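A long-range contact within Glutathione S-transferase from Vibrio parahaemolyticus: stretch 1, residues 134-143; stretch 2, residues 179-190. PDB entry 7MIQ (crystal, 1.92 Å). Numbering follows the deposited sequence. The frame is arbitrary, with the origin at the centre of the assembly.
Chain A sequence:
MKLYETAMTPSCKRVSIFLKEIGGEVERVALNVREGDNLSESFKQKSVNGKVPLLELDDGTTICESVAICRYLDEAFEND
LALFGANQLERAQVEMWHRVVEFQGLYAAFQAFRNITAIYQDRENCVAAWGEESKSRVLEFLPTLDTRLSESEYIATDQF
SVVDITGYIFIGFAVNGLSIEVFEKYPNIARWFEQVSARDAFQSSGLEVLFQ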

ATOM      1  N   SER A 134       6.523   7.155 -16.013  1.00 29.40           N
ATOM      2  CA  SER A 134       6.743   6.899 -14.595  1.00 30.77           C
ATOM      3  C   SER A 134       7.735   7.891 -14.001  1.00 28.96           C
ATOM      4  O   SER A 134       7.562   8.348 -12.864  1.00 29.48           O
ATOM      5  CB  SER A 134       7.226   5.464 -14.393  1.00 36.00           C
ATOM      6  OG  SER A 134       6.264   4.535 -14.866  1.00 37.48           O
ATOM      7  N   LYS A 135       8.776   8.249 -14.759  1.00 29.01           N
ATOM      8  CA  LYS A 135       9.740   9.228 -14.262  1.00 26.52           C
ATOM      9  C   LYS A 135       9.094  10.595 -14.082  1.00 27.42           C
ATOM     10  O   LYS A 135       9.376  11.296 -13.104  1.00 25.47           O
ATOM     11  CB  LYS A 135      10.940   9.317 -15.204  1.00 27.66           C
ATOM     12  CG  LYS A 135      12.007  10.299 -14.735  1.00 36.58           C
ATOM     13  CD  LYS A 135      13.291  10.160 -15.535  1.00 40.06           C
ATOM     14  CE  LYS A 135      14.373  11.080 -14.996  1.00 35.89           C
ATOM     15  NZ  LYS A 135      15.681  10.851 -15.672  1.00 45.09           N
ATOM     16  N   SER A 136       8.214  10.986 -15.010  1.00 27.59           N
ATOM     17  CA  SER A 136       7.511  12.257 -14.875  1.00 26.56           C
ATOM     18  C   SER A 136       6.642  12.286 -13.626  1.00 23.15           C
ATOM     19  O   SER A 136       6.469  13.346 -13.014  1.00 26.49           O
ATOM     20  CB  SER A 136       6.660  12.523 -16.119  1.00 29.09           C
ATOM     21  OG  SER A 136       7.461  12.520 -17.288  1.00 41.20           O
ATOM     22  N   ARG A 137       6.091  11.138 -13.229  1.00 27.97           N
ATOM     23  CA  ARG A 137       5.303  11.095 -12.002  1.00 25.87           C
ATOM     24  C   ARG A 137       6.186  11.293 -10.775  1.00 21.55           C
ATOM     25  O   ARG A 137       5.774  11.943  -9.807  1.00 23.04           O
ATOM     26  CB  ARG A 137       4.529   9.779 -11.922  1.00 28.54           C
ATOM     27  CG  ARG A 137       3.380   9.703 -12.928  1.00 40.20           C
ATOM     28  CD  ARG A 137       2.558   8.429 -12.785  1.00 60.20           C
ATOM     29  NE  ARG A 137       2.188   8.161 -11.400  1.00 81.22           N
ATOM     30  CZ  ARG A 137       2.492   7.047 -10.747  1.00 80.16           C
ATOM     31  NH1 ARG A 137       3.131   6.050 -11.339  1.00 62.88           N
ATOM     32  NH2 ARG A 137       2.137   6.926  -9.470  1.00 55.46           N
ATOM     33  N   VAL A 138       7.406  10.751 -10.801  1.00 25.75           N
ATOM     34  CA  VAL A 138       8.361  11.012  -9.723  1.00 24.74           C
ATOM     35  C   VAL A 138       8.635  12.508  -9.615  1.00 26.80           C
ATOM     36  O   VAL A 138       8.596  13.089  -8.524  1.00 21.14           O
ATOM     37  CB  VAL A 138       9.661  10.221  -9.948  1.00 22.33           C
ATOM     38  CG1 VAL A 138      10.716  10.638  -8.930  1.00 18.51           C
ATOM     39  CG2 VAL A 138       9.400   8.727  -9.865  1.00 20.84           C
ATOM     40  N   LEU A 139       8.904  13.155 -10.752  1.00 24.41           N
ATOM     41  CA  LEU A 139       9.212  14.582 -10.740  1.00 26.22           C
ATOM     42  C   LEU A 139       8.036  15.413 -10.248  1.00 24.47           C
ATOM     43  O   LEU A 139       8.238  16.445  -9.598  1.00 28.97           O
ATOM     44  CB  LEU A 139       9.638  15.039 -12.138  1.00 28.54           C
ATOM     45  CG  LEU A 139      10.913  14.411 -12.708  1.00 23.22           C
ATOM     46  CD1 LEU A 139      11.085  14.773 -14.177  1.00 28.92           C
ATOM     47  CD2 LEU A 139      12.125  14.855 -11.910  1.00 26.17           C
ATOM     48  N   GLU A 140       6.806  14.987 -10.541  1.00 21.85           N
ATOM     49  CA  GLU A 140       5.641  15.745 -10.096  1.00 24.58           C
ATOM     50  C   GLU A 140       5.385  15.574  -8.604  1.00 25.33           C
ATOM     51  O   GLU A 140       4.815  16.470  -7.969  1.00 27.33           O
ATOM     52  CB  GLU A 140       4.408  15.328 -10.897  1.00 32.91           C
ATOM     53  CG  GLU A 140       4.452  15.757 -12.356  1.00 45.62           C
ATOM     54  CD  GLU A 140       3.323  15.163 -13.174  1.00 60.99           C
ATOM     55  OE1 GLU A 140       2.576  14.319 -12.634  1.00 54.22           O
ATOM     56  OE2 GLU A 140       3.183  15.538 -14.357  1.00 70.24           O
ATOM     57  N   PHE A 141       5.793  14.446  -8.022  1.00 25.87           N
ATOM     58  CA  PHE A 141       5.567  14.244  -6.595  1.00 20.57           C
ATOM     59  C   PHE A 141       6.606  14.960  -5.738  1.00 20.38           C
ATOM     60  O   PHE A 141       6.308  15.321  -4.595  1.00 23.58           O
ATOM     61  CB  PHE A 141       5.549  12.749  -6.268  1.00 21.08           C
ATOM     62  CG  PHE A 141       5.454  12.453  -4.795  1.00 20.05           C
ATOM     63  CD1 PHE A 141       4.364  12.888  -4.056  1.00 21.69           C
ATOM     64  CD2 PHE A 141       6.451  11.738  -4.152  1.00 23.08           C
ATOM     65  CE1 PHE A 141       4.272  12.621  -2.700  1.00 18.97           C
ATOM     66  CE2 PHE A 141       6.363  11.463  -2.794  1.00 21.59           C
ATOM     67  CZ  PHE A 141       5.275  11.908  -2.068  1.00 19.63           C
ATOM     68  N   LEU A 142       7.810  15.181  -6.262  1.00 21.03           N
ATOM     69  CA  LEU A 142       8.871  15.779  -5.453  1.00 23.09           C
ATOM     70  C   LEU A 142       8.513  17.137  -4.855  1.00 21.78           C
ATOM     71  O   LEU A 142       8.855  17.363  -3.680  1.00 20.87           O
ATOM     72  CB  LEU A 142      10.159  15.885  -6.277  1.00 19.78           C
ATOM     73  CG  LEU A 142      10.862  14.582  -6.648  1.00 19.89           C
ATOM     74  CD1 LEU A 142      12.006  14.868  -7.610  1.00 20.96           C
ATOM     75  CD2 LEU A 142      11.367  13.864  -5.403  1.00 17.49           C
ATOM     76  N   PRO A 143       7.872  18.075  -5.569  1.00 26.58           N
ATOM     77  CA  PRO A 143       7.462  19.321  -4.898  1.00 22.99           C
ATOM     78  C   PRO A 143       6.525  19.086  -3.728  1.00 20.58           C
ATOM     79  O   PRO A 143       6.639  19.765  -2.699  1.00 23.18           O
ATOM     80  CB  PRO A 143       6.776  20.117  -6.019  1.00 24.19           C
ATOM     81  CG  PRO A 143       7.355  19.586  -7.270  1.00 25.37           C
ATOM     82  CD  PRO A 143       7.617  18.133  -7.021  1.00 25.29           C
TER
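Stretch 2 179-190: SIEVFEKYPNIA

Leu142 is the apolar centre of this contact. Its CA-to-CB bond points toward stretch 2, the other stretch covers 94 Å² of it, and its contacts reach four residues there. Leu142 is in the m, t rotamer; its CD1 lies 4.0 Å from Val182 CG2 and 4.1 Å from Ile180 CG2, and its CD2 lies 4.1 Å from Ile189 CD1 and 4.4 Å from Val182 CG2. Nearer the backbone, Leu142 CB sits over one face of the Tyr186 ring, 4.1 Å from the ring centroid and 28° off the ring normal, a CH-pi geometry; its nearest ring atom is Tyr186 CE2 at 3.6 Å. The backbone joins the packing too, since Leu142 O is 3.6 Å from Ile189 CD1, a van der Waals approach to a methyl group.

Stretch 1 is helical throughout, as the bonds from Leu139 N to Lys135 O (3.0 Å) and from Leu142 N to Val138 O (3.2 Å) attest, with a kink at Pro143, whose ring nitrogen has no hydrogen to give to the turn before. Stretch 2 is less regular. Ser179 has left the preceding helix with positive phi (58°), Ile180 is extended (-93/127), and Glu181 occupies the N-cap position of the short helix 182-185. Tyr186 then breaks the helical path (-131/87) and takes the N-cap position of the next helix, which starts at Pro187. The register gives the direction: the CA atoms of Leu139 and Ile180 are 8.3 Å apart and those of Pro143 and Tyr186 7.3 Å, so both stretches advance in the same sense.

Ile180 is the second focus, with 89 Å² covered. Its CG2 meets Leu139 CD2 at 3.7 Å and its CD1 meets Val138 CG1 at 3.9 Å. The CA-to-CB bond of Leu139 points sideways, but the end of its side chain comes nearer to stretch 2, which makes this contact possible. At the Tyr186 end, Pro143 CG approaches Tyr186 CE1 at 3.9 Å and Tyr186 OH at 3.4 Å, although the CA-to-CB bond of Pro143 points away.

The polar edge lies at Lys135. All four of its chi angles are t, so the chain is fully extended: its CE packs 3.9 Å from Ile180 CG1, and its NZ continues to a water. That water accepts from Lys135 NZ at 2.9 Å and donates to Ser179 O at 2.9 Å, bridging the stretches. No direct hydrogen bond crosses between them, so the 403 Å² of buried surface, summed over both sides, rests mainly on apolar packing.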

ATOM      1  N   SER A 179      19.039   9.530 -11.784  1.00 20.98           N
ATOM      2  CA  SER A 179      19.853  10.710 -12.097  1.00 25.77           C
ATOM      3  C   SER A 179      19.052  12.006 -11.995  1.00 29.71           C
ATOM      4  O   SER A 179      19.244  12.940 -12.779  1.00 28.35           O
ATOM      5  CB  SER A 179      20.498  10.582 -13.480  1.00 27.30           C
ATOM      6  OG  SER A 179      21.272   9.399 -13.567  1.00 33.11           O
ATOM      7  N   ILE A 180      18.149  12.074 -11.023  1.00 22.10           N
ATOM      8  CA  ILE A 180      17.407  13.297 -10.744  1.00 24.26           C
ATOM      9  C   ILE A 180      18.155  14.083  -9.677  1.00 25.41           C
ATOM     10  O   ILE A 180      18.475  13.548  -8.609  1.00 23.95           O
ATOM     11  CB  ILE A 180      15.973  12.981 -10.290  1.00 24.77           C
ATOM     12  CG1 ILE A 180      15.255  12.134 -11.342  1.00 23.72           C
ATOM     13  CG2 ILE A 180      15.216  14.269 -10.012  1.00 21.01           C
ATOM     14  CD1 ILE A 180      13.897  11.639 -10.905  1.00 22.48           C
ATOM     15  N   GLU A 181      18.435  15.357  -9.960  1.00 27.24           N
ATOM     16  CA  GLU A 181      19.153  16.214  -9.014  1.00 27.50           C
ATOM     17  C   GLU A 181      18.173  16.755  -7.971  1.00 26.36           C
ATOM     18  O   GLU A 181      17.832  17.939  -7.928  1.00 29.70           O
ATOM     19  CB  GLU A 181      19.876  17.334  -9.751  1.00 31.95           C
ATOM     20  CG  GLU A 181      20.973  16.837 -10.678  1.00 38.53           C
ATOM     21  CD  GLU A 181      21.854  17.954 -11.197  1.00 43.98           C
ATOM     22  OE1 GLU A 181      21.574  19.132 -10.888  1.00 42.51           O
ATOM     23  OE2 GLU A 181      22.830  17.650 -11.912  1.00 40.52           O
ATOM     24  N   VAL A 182      17.732  15.845  -7.098  1.00 23.95           N
ATOM     25  CA  VAL A 182      16.696  16.175  -6.120  1.00 22.87           C
ATOM     26  C   VAL A 182      17.186  17.252  -5.163  1.00 23.41           C
ATOM     27  O   VAL A 182      16.479  18.226  -4.879  1.00 22.09           O
ATOM     28  CB  VAL A 182      16.257  14.913  -5.357  1.00 19.93           C
ATOM     29  CG1 VAL A 182      15.276  15.274  -4.249  1.00 19.46           C
ATOM     30  CG2 VAL A 182      15.646  13.896  -6.307  1.00 16.21           C
ATOM     31  N   PHE A 183      18.413  17.097  -4.663  1.00 20.44           N
ATOM     32  CA  PHE A 183      18.875  17.929  -3.559  1.00 21.58           C
ATOM     33  C   PHE A 183      19.189  19.350  -4.003  1.00 26.57           C
ATOM     34  O   PHE A 183      19.082  20.282  -3.199  1.00 28.53           O
ATOM     35  CB  PHE A 183      20.090  17.277  -2.907  1.00 19.80           C
ATOM     36  CG  PHE A 183      19.813  15.895  -2.385  1.00 24.43           C
ATOM     37  CD1 PHE A 183      18.568  15.582  -1.852  1.00 22.51           C
ATOM     38  CD2 PHE A 183      20.779  14.906  -2.447  1.00 22.30           C
ATOM     39  CE1 PHE A 183      18.300  14.311  -1.380  1.00 18.55           C
ATOM     40  CE2 PHE A 183      20.515  13.629  -1.973  1.00 22.46           C
ATOM     41  CZ  PHE A 183      19.273  13.334  -1.441  1.00 17.95           C
ATOM     42  N   GLU A 184      19.576  19.540  -5.267  1.00 26.84           N
ATOM     43  CA  GLU A 184      19.761  20.894  -5.781  1.00 35.61           C
ATOM     44  C   GLU A 184      18.444  21.656  -5.801  1.00 32.10           C
ATOM     45  O   GLU A 184      18.396  22.844  -5.459  1.00 35.60           O
ATOM     46  CB  GLU A 184      20.363  20.853  -7.187  1.00 36.80           C
ATOM     47  CG  GLU A 184      21.756  20.261  -7.266  1.00 38.27           C
ATOM     48  CD  GLU A 184      22.787  21.093  -6.539  1.00 51.32           C
ATOM     49  OE1 GLU A 184      23.039  22.237  -6.971  1.00 66.24           O
ATOM     50  OE2 GLU A 184      23.338  20.606  -5.529  1.00 40.10           O
ATOM     51  N   LYS A 185      17.363  20.986  -6.196  1.00 24.14           N
ATOM     52  CA  LYS A 185      16.059  21.646  -6.428  1.00 25.37           C
ATOM     53  C   LYS A 185      15.155  21.645  -5.197  1.00 28.02           C
ATOM     54  O   LYS A 185      14.282  22.509  -5.148  1.00 23.05           O
ATOM     55  CB  LYS A 185      15.341  20.932  -7.568  1.00 26.51           C
ATOM     56  CG  LYS A 185      16.211  20.521  -8.748  1.00 40.16           C
ATOM     57  CD  LYS A 185      15.552  19.473  -9.619  1.00 50.63           C
ATOM     58  CE  LYS A 185      15.824  19.670 -11.095  1.00 63.37           C
ATOM     59  NZ  LYS A 185      14.873  20.631 -11.703  1.00 75.17           N
ATOM     60  N   TYR A 186      15.352  20.755  -4.228  1.00 19.15           N
ATOM     61  CA  TYR A 186      14.406  20.601  -3.126  1.00 22.09           C
ATOM     62  C   TYR A 186      15.162  20.610  -1.804  1.00 24.04           C
ATOM     63  O   TYR A 186      15.531  19.553  -1.270  1.00 21.81           O
ATOM     64  CB  TYR A 186      13.569  19.339  -3.323  1.00 22.95           C
ATOM     65  CG  TYR A 186      12.784  19.390  -4.616  1.00 26.72           C
ATOM     66  CD1 TYR A 186      11.701  20.253  -4.756  1.00 29.46           C
ATOM     67  CD2 TYR A 186      13.140  18.602  -5.706  1.00 22.23           C
ATOM     68  CE1 TYR A 186      10.985  20.319  -5.936  1.00 24.79           C
ATOM     69  CE2 TYR A 186      12.426  18.661  -6.894  1.00 26.21           C
ATOM     70  CZ  TYR A 186      11.351  19.521  -7.001  1.00 29.06           C
ATOM     71  OH  TYR A 186      10.637  19.587  -8.177  1.00 32.34           O
ATOM     72  N   PRO A 187      15.401  21.800  -1.239  1.00 21.38           N
ATOM     73  CA  PRO A 187      16.251  21.891  -0.042  1.00 19.04           C
ATOM     74  C   PRO A 187      15.659  21.220   1.178  1.00 16.76           C
ATOM     75  O   PRO A 187      16.414  20.778   2.053  1.00 18.13           O
ATOM     76  CB  PRO A 187      16.394  23.407   0.178  1.00 20.93           C
ATOM     77  CG  PRO A 187      15.977  24.041  -1.113  1.00 28.58           C
ATOM     78  CD  PRO A 187      14.971  23.121  -1.725  1.00 22.80           C
ATOM     79  N   ASN A 188      14.331  21.141   1.275  1.00 16.54           N
ATOM     80  CA  ASN A 188      13.715  20.511   2.436  1.00 18.47           C
ATOM     81  C   ASN A 188      13.845  18.994   2.373  1.00 16.43           C
ATOM     82  O   ASN A 188      14.072  18.344   3.399  1.00 15.95           O
ATOM     83  CB  ASN A 188      12.254  20.944   2.538  1.00 19.75           C
ATOM     84  CG  ASN A 188      12.114  22.449   2.714  1.00 23.50           C
ATOM     85  OD1 ASN A 188      11.614  23.150   1.833  1.00 25.68           O
ATOM     86  ND2 ASN A 188      12.573  22.952   3.850  1.00 17.53           N
ATOM     87  N   ILE A 189      13.712  18.410   1.180  1.00 16.39           N
ATOM     88  CA  ILE A 189      14.076  17.004   1.019  1.00 15.29           C
ATOM     89  C   ILE A 189      15.544  16.803   1.368  1.00 16.73           C
ATOM     90  O   ILE A 189      15.912  15.840   2.048  1.00 17.09           O
ATOM     91  CB  ILE A 189      13.768  16.523  -0.409  1.00 18.10           C
ATOM     92  CG1 ILE A 189      12.287  16.717  -0.740  1.00 17.65           C
ATOM     93  CG2 ILE A 189      14.183  15.058  -0.581  1.00 17.15           C
ATOM     94  CD1 ILE A 189      11.913  16.289  -2.157  1.00 21.68           C
ATOM     95  N   ALA A 190      16.403  17.721   0.919  1.00 17.20           N
ATOM     96  CA  ALA A 190      17.829  17.590   1.193  1.00 16.71           C
ATOM     97  C   ALA A 190      18.104  17.654   2.691  1.00 16.03           C
ATOM     98  O   ALA A 190      18.835  16.816   3.233  1.00 17.75           O
ATOM     99  CB  ALA A 190      18.605  18.672   0.442  1.00 16.95           C
TER
HETATM  100  O   HOH W   1      17.395  13.072 -15.052  1.00 37.15           O